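Local coordinates for flap endonuclease 1 (Desulfurococcus amylolyticus, PDB 3ORY), which probably cuts 5' flaps from branched DNA during replication and repair, as flap endonucleases of the XPG family do, at residues D254-I259 / P280-P285. Sequence-based numbering, arbitrary orientation.
Sequences DGFEGI and PILKSP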
loop_
_atom_site.group_PDB
_atom_site.type_symbol
_atom_site.label_atom_id
_atom_site.label_comp_id
_atom_site.label_asym_id
_atom_site.label_seq_id
_atom_site.Cartn_x
_atom_site.Cartn_y
_atom_site.Cartn_z
ATOM N N ASP A 254 -2.548 1.935 -18.365
ATOM C CA ASP A 254 -3.352 0.811 -18.848
ATOM C C ASP A 254 -2.545 -0.458 -19.140
ATOM O O ASP A 254 -3.123 -1.530 -19.336
ATOM C CB ASP A 254 -4.150 1.222 -20.086
ATOM C CG ASP A 254 -5.126 2.345 -19.794
ATOM O OD1 ASP A 254 -5.687 2.375 -18.677
ATOM O OD2 ASP A 254 -5.335 3.195 -20.684
ATOM N N GLY A 255 -1.218 -0.339 -19.155
ATOM C CA GLY A 255 -0.351 -1.444 -19.567
ATOM C C GLY A 255 -0.664 -1.918 -20.979
ATOM O O GLY A 255 -1.048 -1.125 -21.845
ATOM N N PHE A 256 -0.513 -3.218 -21.207
ATOM C CA PHE A 256 -0.785 -3.800 -22.515
ATOM C C PHE A 256 -1.961 -4.768 -22.430
ATOM O O PHE A 256 -2.054 -5.553 -21.493
ATOM C CB PHE A 256 0.483 -4.444 -23.077
ATOM C CG PHE A 256 1.573 -3.436 -23.397
ATOM C CD1 PHE A 256 1.716 -2.937 -24.691
ATOM C CD2 PHE A 256 2.415 -2.950 -22.393
ATOM C CE1 PHE A 256 2.706 -1.992 -24.996
ATOM C CE2 PHE A 256 3.408 -2.003 -22.680
ATOM C CZ PHE A 256 3.558 -1.521 -23.984
ATOM N N GLU A 257 -2.856 -4.691 -23.411
ATOM C CA GLU A 257 -4.151 -5.375 -23.365
ATOM C C GLU A 257 -4.039 -6.888 -23.238
ATOM O O GLU A 257 -3.299 -7.529 -23.983
ATOM C CB GLU A 257 -4.988 -5.031 -24.606
ATOM C CG GLU A 257 -5.254 -3.539 -24.774
ATOM C CD GLU A 257 -5.815 -3.182 -26.145
ATOM O OE1 GLU A 257 -5.640 -2.015 -26.570
ATOM O OE2 GLU A 257 -6.429 -4.060 -26.792
ATOM N N GLY A 258 -4.790 -7.443 -22.288
ATOM C CA GLY A 258 -4.857 -8.888 -22.101
ATOM C C GLY A 258 -3.666 -9.508 -21.385
ATOM O O GLY A 258 -3.604 -10.723 -21.240
ATOM N N ILE A 259 -2.718 -8.690 -20.927
ATOM C CA ILE A 259 -1.511 -9.241 -20.312
ATOM C C ILE A 259 -1.527 -9.163 -18.785
ATOM O O ILE A 259 -1.420 -8.091 -18.210
ATOM C CB ILE A 259 -0.219 -8.644 -20.932
ATOM C CG1 ILE A 259 -0.196 -8.931 -22.441
ATOM C CG2 ILE A 259 1.016 -9.240 -20.265
ATOM C CD1 ILE A 259 0.873 -8.207 -23.214
ATOM N N PRO A 280 2.652 -7.981 -32.658
ATOM C CA PRO A 280 1.209 -8.283 -32.543
ATOM C C PRO A 280 0.750 -8.668 -31.131
ATOM O O PRO A 280 -0.431 -8.515 -30.809
ATOM C CB PRO A 280 1.014 -9.475 -33.491
ATOM C CG PRO A 280 2.146 -9.406 -34.439
ATOM C CD PRO A 280 3.302 -8.849 -33.663
ATOM N N ILE A 281 1.676 -9.169 -30.313
ATOM C CA ILE A 281 1.381 -9.598 -28.943
ATOM C C ILE A 281 1.052 -8.401 -28.040
ATOM O O ILE A 281 0.230 -8.507 -27.136
ATOM C CB ILE A 281 2.562 -10.437 -28.346
ATOM C CG1 ILE A 281 2.886 -11.660 -29.230
ATOM C CG2 ILE A 281 2.297 -10.844 -26.889
ATOM C CD1 ILE A 281 1.721 -12.623 -29.461
ATOM N N LEU A 282 1.686 -7.266 -28.311
ATOM C CA LEU A 282 1.559 -6.086 -27.462
ATOM C C LEU A 282 0.625 -5.057 -28.081
ATOM O O LEU A 282 0.943 -4.459 -29.107
ATOM C CB LEU A 282 2.934 -5.461 -27.191
ATOM C CG LEU A 282 4.016 -6.295 -26.500
ATOM C CD1 LEU A 282 5.257 -5.446 -26.246
ATOM C CD2 LEU A 282 3.527 -6.908 -25.205
ATOM N N LYS A 283 -0.526 -4.868 -27.446
ATOM C CA LYS A 283 -1.539 -3.917 -27.900
ATOM C C LYS A 283 -1.707 -2.825 -26.840
ATOM O O LYS A 283 -2.036 -3.114 -25.681
ATOM C CB LYS A 283 -2.880 -4.624 -28.133
ATOM C CG LYS A 283 -2.791 -5.992 -28.808
ATOM C CD LYS A 283 -4.132 -6.718 -28.754
ATOM C CE LYS A 283 -4.025 -8.148 -29.276
ATOM N NZ LYS A 283 -5.350 -8.828 -29.231
ATOM N N SER A 284 -1.473 -1.578 -27.239
ATOM C CA SER A 284 -1.560 -0.441 -26.327
ATOM C C SER A 284 -2.408 0.663 -26.955
ATOM O O SER A 284 -2.309 0.892 -28.165
ATOM C CB SER A 284 -0.159 0.081 -26.007
ATOM O OG SER A 284 -0.163 0.924 -24.864
ATOM N N PRO A 285 -3.252 1.347 -26.143
ATOM C CA PRO A 285 -4.018 2.473 -26.697
ATOM C C PRO A 285 -3.073 3.535 -27.278
ATOM O O PRO A 285 -3.183 3.874 -28.465
ATOM C CB PRO A 285 -4.797 3.016 -25.485
ATOM C CG PRO A 285 -4.073 2.485 -24.269
ATOM C CD PRO A 285 -3.484 1.171 -24.693
HETATM O O HOH W 1 0.725 0.849 -22.052
#
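F256 and E257 meet L282, K283 and S284 where the loop joining helices 237-247 and 261-271 touches the segment leading toward helix 290-298. The helix-loop-helix, with a Gly-Ile-Gly sequence at the end of its loop, matches the helix-two-turn-helix motif, which in flap endonucleases binds duplex DNA and probably does so here; the contact joins the loop of that motif to the chain that follows its second helix. The main-chain tie is a single hydrogen bond, E257 N to K283 O at 2.9 Å, nearly straight (174° at the hydrogen) and lying in the carbonyl plane. F256 CA adds a CA-H...O contact to the same oxygen, 3.5 Å away. Next to this tie, residues 256-259 form a type II turn closed by I259 N to F256 O, with G258 taking the positive-phi third position.

The apolar packing lies around the F256 ring, whose CG is set beside the backbone N (chi1 -66°). L282 CB reaches ring atom CD1 at 3.8 Å, and S284 CB sits 3.7 Å from CE1; both approach obliquely. Farther along, I259 CD1 meets L282 CD2 at 3.6 Å. L246 of helix 237-247 touches both F256 and L282, while A264 and L267 of helix 261-271 touch I259, extending this small cluster to both helices of the motif.

On the solvent side, E257 crosses K283 at about a right angle, its CG 3.4 Å from K283 O and its carboxylate beside K283 CB. The charged ends do not pair, so any attraction between them is probably modest.

A water finishes the contact: it sits above one face of the F256 ring, nearer its edge than its centre, and donates to G255 O and to S284 OG (2.9 Å), the hydroxyl that also hydrogen-bonds I286 O.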